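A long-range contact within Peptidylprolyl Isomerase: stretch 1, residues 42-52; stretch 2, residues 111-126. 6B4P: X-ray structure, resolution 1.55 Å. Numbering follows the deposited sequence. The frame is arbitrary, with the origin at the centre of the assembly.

Stretch 1, residues 42-52: VSVHYTGTLTS
Stretch 2 111-126: IPANSTLMFEIELLSW

Two extended strands, one running from Val-42 toward Leu-50 and the other from Leu-117 to Trp-126, pair antiparallel at 165°, their axes 4.6 Å apart at closest approach. The ladder is built from reciprocal pairs: Thr-49 N to Met-118 O and Met-118 N to Thr-49 O (both 2.8 Å), Thr-47 with Glu-120 (both N to O, 2.9 Å), and His-45 with Glu-122 (His-45 N to Glu-122 O 3.0 Å, Glu-122 N to His-45 O 2.8 Å). A bulge then shifts the register by one: Leu-124, at phi/psi -79/-44, donates its N to Ser-43 O (2.8 Å), while Ser-43 N reaches Ser-125 O (3.0 Å).

Alternation sorts the side chains. Val-42, Val-44 (both m), Tyr-46 (p), Phe-119 (m), Ile-121 (m, t) and Leu-123 (t, p) share one largely buried, apolar face; Val-44 CB meets Ile-121 CG2 at 3.9 Å, and Tyr-46 CD1 lies at the edge of the Phe-119 ring, 4.0 Å from CE1. Gly-48 leaves room for that ring: an ideal CB would sit 2.8 Å from Phe-119 CE1. The other face carries Ser-43, His-45, Thr-47, Thr-49, Glu-120 and Glu-122, more exposed and polar; one water links Thr-47 OG1 (2.7 Å) to Glu-120 OE1 (3.2 Å). Beyond the ladder, Leu-50 CD1 packs on Pro-112 CD (3.9 Å).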

# COMPACT_ATOMS: atom_id res chain seq x y z
N VAL A 42 7.82 -9.55 -1.58
CA VAL A 42 7.52 -8.90 -0.32
C VAL A 42 6.26 -9.52 0.27
O VAL A 42 5.35 -9.94 -0.44
CB VAL A 42 7.34 -7.37 -0.48
CG1 VAL A 42 8.62 -6.73 -0.98
CG2 VAL A 42 6.17 -7.05 -1.40
N SER A 43 6.22 -9.58 1.60
CA SER A 43 5.05 -10.02 2.34
C SER A 43 4.51 -8.84 3.12
O SER A 43 5.25 -8.20 3.88
CB SER A 43 5.40 -11.16 3.30
OG SER A 43 5.75 -12.35 2.61
N VAL A 44 3.22 -8.53 2.93
CA VAL A 44 2.60 -7.39 3.59
C VAL A 44 1.29 -7.81 4.24
O VAL A 44 0.59 -8.72 3.77
CB VAL A 44 2.33 -6.21 2.62
CG1 VAL A 44 3.64 -5.70 1.98
CG2 VAL A 44 1.31 -6.58 1.55
N HIS A 45 0.97 -7.14 5.34
CA HIS A 45 -0.38 -7.13 5.87
C HIS A 45 -0.97 -5.77 5.58
O HIS A 45 -0.29 -4.75 5.69
CB HIS A 45 -0.41 -7.42 7.37
CG HIS A 45 -0.68 -8.86 7.69
ND1 HIS A 45 -1.71 -9.56 7.11
CD2 HIS A 45 -0.07 -9.72 8.54
CE1 HIS A 45 -1.72 -10.80 7.58
NE2 HIS A 45 -0.73 -10.92 8.44
N TYR A 46 -2.25 -5.74 5.19
CA TYR A 46 -2.83 -4.47 4.80
C TYR A 46 -4.30 -4.41 5.20
O TYR A 46 -4.97 -5.43 5.36
CB TYR A 46 -2.71 -4.22 3.29
CG TYR A 46 -3.58 -5.17 2.51
CD1 TYR A 46 -4.87 -4.82 2.13
CD2 TYR A 46 -3.11 -6.44 2.17
CE1 TYR A 46 -5.67 -5.72 1.43
CE2 TYR A 46 -3.90 -7.34 1.47
CZ TYR A 46 -5.17 -6.97 1.10
OH TYR A 46 -5.97 -7.85 0.42
N THR A 47 -4.79 -3.18 5.34
CA THR A 47 -6.22 -2.89 5.47
C THR A 47 -6.56 -1.76 4.51
O THR A 47 -5.93 -0.70 4.55
CB THR A 47 -6.57 -2.51 6.91
OG1 THR A 47 -6.25 -3.60 7.80
CG2 THR A 47 -8.07 -2.21 7.03
N GLY A 48 -7.54 -2.00 3.64
CA GLY A 48 -7.97 -1.02 2.66
C GLY A 48 -9.32 -0.44 3.03
O GLY A 48 -10.26 -1.18 3.36
N THR A 49 -9.42 0.89 2.95
CA THR A 49 -10.65 1.62 3.20
C THR A 49 -10.88 2.65 2.11
O THR A 49 -9.94 3.12 1.47
CB THR A 49 -10.62 2.34 4.56
OG1 THR A 49 -9.54 3.27 4.59
CG2 THR A 49 -10.42 1.36 5.69
N LEU A 50 -12.14 3.00 1.90
CA LEU A 50 -12.46 4.15 1.06
C LEU A 50 -12.21 5.43 1.86
O LEU A 50 -11.93 5.40 3.06
CB LEU A 50 -13.90 4.06 0.57
CG LEU A 50 -14.27 2.75 -0.15
CD1 LEU A 50 -15.74 2.79 -0.60
CD2 LEU A 50 -13.34 2.48 -1.34
N THR A 51 -12.31 6.59 1.18
CA THR A 51 -12.06 7.84 1.90
C THR A 51 -13.16 8.19 2.89
O THR A 51 -13.02 9.17 3.64
CB THR A 51 -11.85 9.00 0.92
OG1 THR A 51 -12.90 8.98 -0.05
CG2 THR A 51 -10.53 8.84 0.21
N SER A 52 -14.25 7.42 2.90
CA SER A 52 -15.23 7.49 3.97
C SER A 52 -14.77 6.81 5.24
O SER A 52 -15.42 6.97 6.28
CB SER A 52 -16.53 6.84 3.50
OG SER A 52 -16.27 5.50 3.13
N ILE A 111 -14.69 -2.26 -4.77
CA ILE A 111 -14.27 -0.87 -4.94
C ILE A 111 -15.15 -0.19 -5.99
O ILE A 111 -15.23 -0.67 -7.13
CB ILE A 111 -12.79 -0.81 -5.35
CG1 ILE A 111 -11.91 -1.25 -4.19
CG2 ILE A 111 -12.41 0.59 -5.83
CD1 ILE A 111 -10.49 -1.52 -4.60
N PRO A 112 -15.81 0.91 -5.65
CA PRO A 112 -16.57 1.66 -6.65
C PRO A 112 -15.67 2.34 -7.66
O PRO A 112 -14.49 2.60 -7.42
CB PRO A 112 -17.32 2.71 -5.81
CG PRO A 112 -17.06 2.36 -4.38
CD PRO A 112 -15.82 1.56 -4.33
N ALA A 113 -16.26 2.65 -8.81
CA ALA A 113 -15.51 3.32 -9.87
C ALA A 113 -14.90 4.63 -9.37
O ALA A 113 -15.52 5.38 -8.62
CB ALA A 113 -16.42 3.59 -11.07
N ASN A 114 -13.65 4.87 -9.78
CA ASN A 114 -12.96 6.15 -9.56
C ASN A 114 -12.73 6.44 -8.07
O ASN A 114 -13.01 7.53 -7.57
CB ASN A 114 -13.72 7.30 -10.23
CG ASN A 114 -12.89 8.55 -10.33
OD1 ASN A 114 -11.66 8.49 -10.27
ND2 ASN A 114 -13.56 9.68 -10.47
N SER A 115 -12.15 5.47 -7.37
CA SER A 115 -11.97 5.55 -5.92
C SER A 115 -10.55 5.90 -5.51
O SER A 115 -9.60 5.19 -5.88
CB SER A 115 -12.33 4.22 -5.26
OG SER A 115 -13.72 3.99 -5.27
N THR A 116 -10.40 6.94 -4.70
CA THR A 116 -9.22 7.07 -3.85
C THR A 116 -9.23 5.96 -2.82
O THR A 116 -10.27 5.67 -2.23
CB THR A 116 -9.22 8.44 -3.16
OG1 THR A 116 -9.21 9.49 -4.13
CG2 THR A 116 -7.99 8.59 -2.25
N LEU A 117 -8.09 5.30 -2.61
CA LEU A 117 -8.02 4.19 -1.68
C LEU A 117 -7.07 4.54 -0.55
O LEU A 117 -5.98 5.07 -0.80
CB LEU A 117 -7.53 2.90 -2.35
CG LEU A 117 -8.31 2.46 -3.58
CD1 LEU A 117 -7.70 1.20 -4.14
CD2 LEU A 117 -9.79 2.25 -3.25
N MET A 118 -7.47 4.23 0.68
CA MET A 118 -6.60 4.38 1.84
C MET A 118 -6.11 3.00 2.27
O MET A 118 -6.91 2.06 2.37
CB MET A 118 -7.33 5.05 2.99
CG MET A 118 -8.10 6.30 2.61
SD MET A 118 -7.07 7.62 1.91
CE MET A 118 -5.96 7.98 3.26
N PHE A 119 -4.81 2.87 2.55
CA PHE A 119 -4.28 1.59 2.98
C PHE A 119 -3.38 1.76 4.19
O PHE A 119 -2.47 2.60 4.17
CB PHE A 119 -3.46 0.88 1.89
CG PHE A 119 -4.28 0.25 0.80
CD1 PHE A 119 -4.79 -1.02 0.94
CD2 PHE A 119 -4.50 0.93 -0.39
CE1 PHE A 119 -5.53 -1.62 -0.09
CE2 PHE A 119 -5.25 0.35 -1.40
CZ PHE A 119 -5.75 -0.92 -1.25
N GLU A 120 -3.60 0.95 5.22
CA GLU A 120 -2.56 0.65 6.20
C GLU A 120 -1.79 -0.54 5.64
O GLU A 120 -2.41 -1.54 5.30
CB GLU A 120 -3.14 0.28 7.56
CG GLU A 120 -3.82 1.42 8.31
CD GLU A 120 -3.87 1.16 9.80
OE1 GLU A 120 -3.70 -0.00 10.22
OE2 GLU A 120 -4.06 2.14 10.56
N ILE A 121 -0.47 -0.42 5.52
CA ILE A 121 0.38 -1.50 5.02
C ILE A 121 1.52 -1.72 6.00
O ILE A 121 2.19 -0.77 6.41
CB ILE A 121 0.95 -1.19 3.63
CG1 ILE A 121 -0.17 -0.86 2.63
CG2 ILE A 121 1.80 -2.36 3.14
CD1 ILE A 121 0.36 -0.52 1.24
N GLU A 122 1.73 -2.97 6.39
CA GLU A 122 2.88 -3.37 7.19
C GLU A 122 3.76 -4.24 6.31
O GLU A 122 3.30 -5.26 5.79
CB GLU A 122 2.47 -4.13 8.45
CG GLU A 122 3.66 -4.54 9.29
CD GLU A 122 3.26 -5.27 10.56
OE1 GLU A 122 2.07 -5.62 10.70
OE2 GLU A 122 4.14 -5.51 11.42
N LEU A 123 5.01 -3.82 6.11
CA LEU A 123 5.99 -4.58 5.33
C LEU A 123 6.65 -5.58 6.27
O LEU A 123 7.53 -5.22 7.05
CB LEU A 123 7.00 -3.64 4.69
CG LEU A 123 8.10 -4.34 3.90
CD1 LEU A 123 7.50 -5.31 2.88
CD2 LEU A 123 8.98 -3.32 3.23
N LEU A 124 6.24 -6.85 6.18
CA LEU A 124 6.67 -7.83 7.17
C LEU A 124 8.08 -8.32 6.92
O LEU A 124 8.87 -8.47 7.86
CB LEU A 124 5.71 -9.02 7.18
CG LEU A 124 4.27 -8.63 7.49
CD1 LEU A 124 3.35 -9.79 7.13
CD2 LEU A 124 4.14 -8.28 8.96
N SER A 125 8.39 -8.62 5.67
CA SER A 125 9.62 -9.29 5.29
C SER A 125 9.66 -9.34 3.77
O SER A 125 8.69 -8.98 3.10
CB SER A 125 9.69 -10.72 5.84
OG SER A 125 8.60 -11.49 5.35
N TRP A 126 10.79 -9.81 3.25
CA TRP A 126 10.85 -10.12 1.82
C TRP A 126 11.96 -11.12 1.60
O TRP A 126 12.77 -11.40 2.49
CB TRP A 126 11.06 -8.87 0.97
CG TRP A 126 12.36 -8.16 1.20
CD1 TRP A 126 13.58 -8.48 0.66
CD2 TRP A 126 12.57 -7.01 2.02
NE1 TRP A 126 14.53 -7.58 1.10
CE2 TRP A 126 13.93 -6.67 1.93
CE3 TRP A 126 11.74 -6.23 2.83
CZ2 TRP A 126 14.49 -5.58 2.62
CZ3 TRP A 126 12.29 -5.14 3.50
CH2 TRP A 126 13.64 -4.83 3.40
O HOH W 1 -3.88 -2.94 8.93
O HOH W 2 -12.80 6.38 -1.89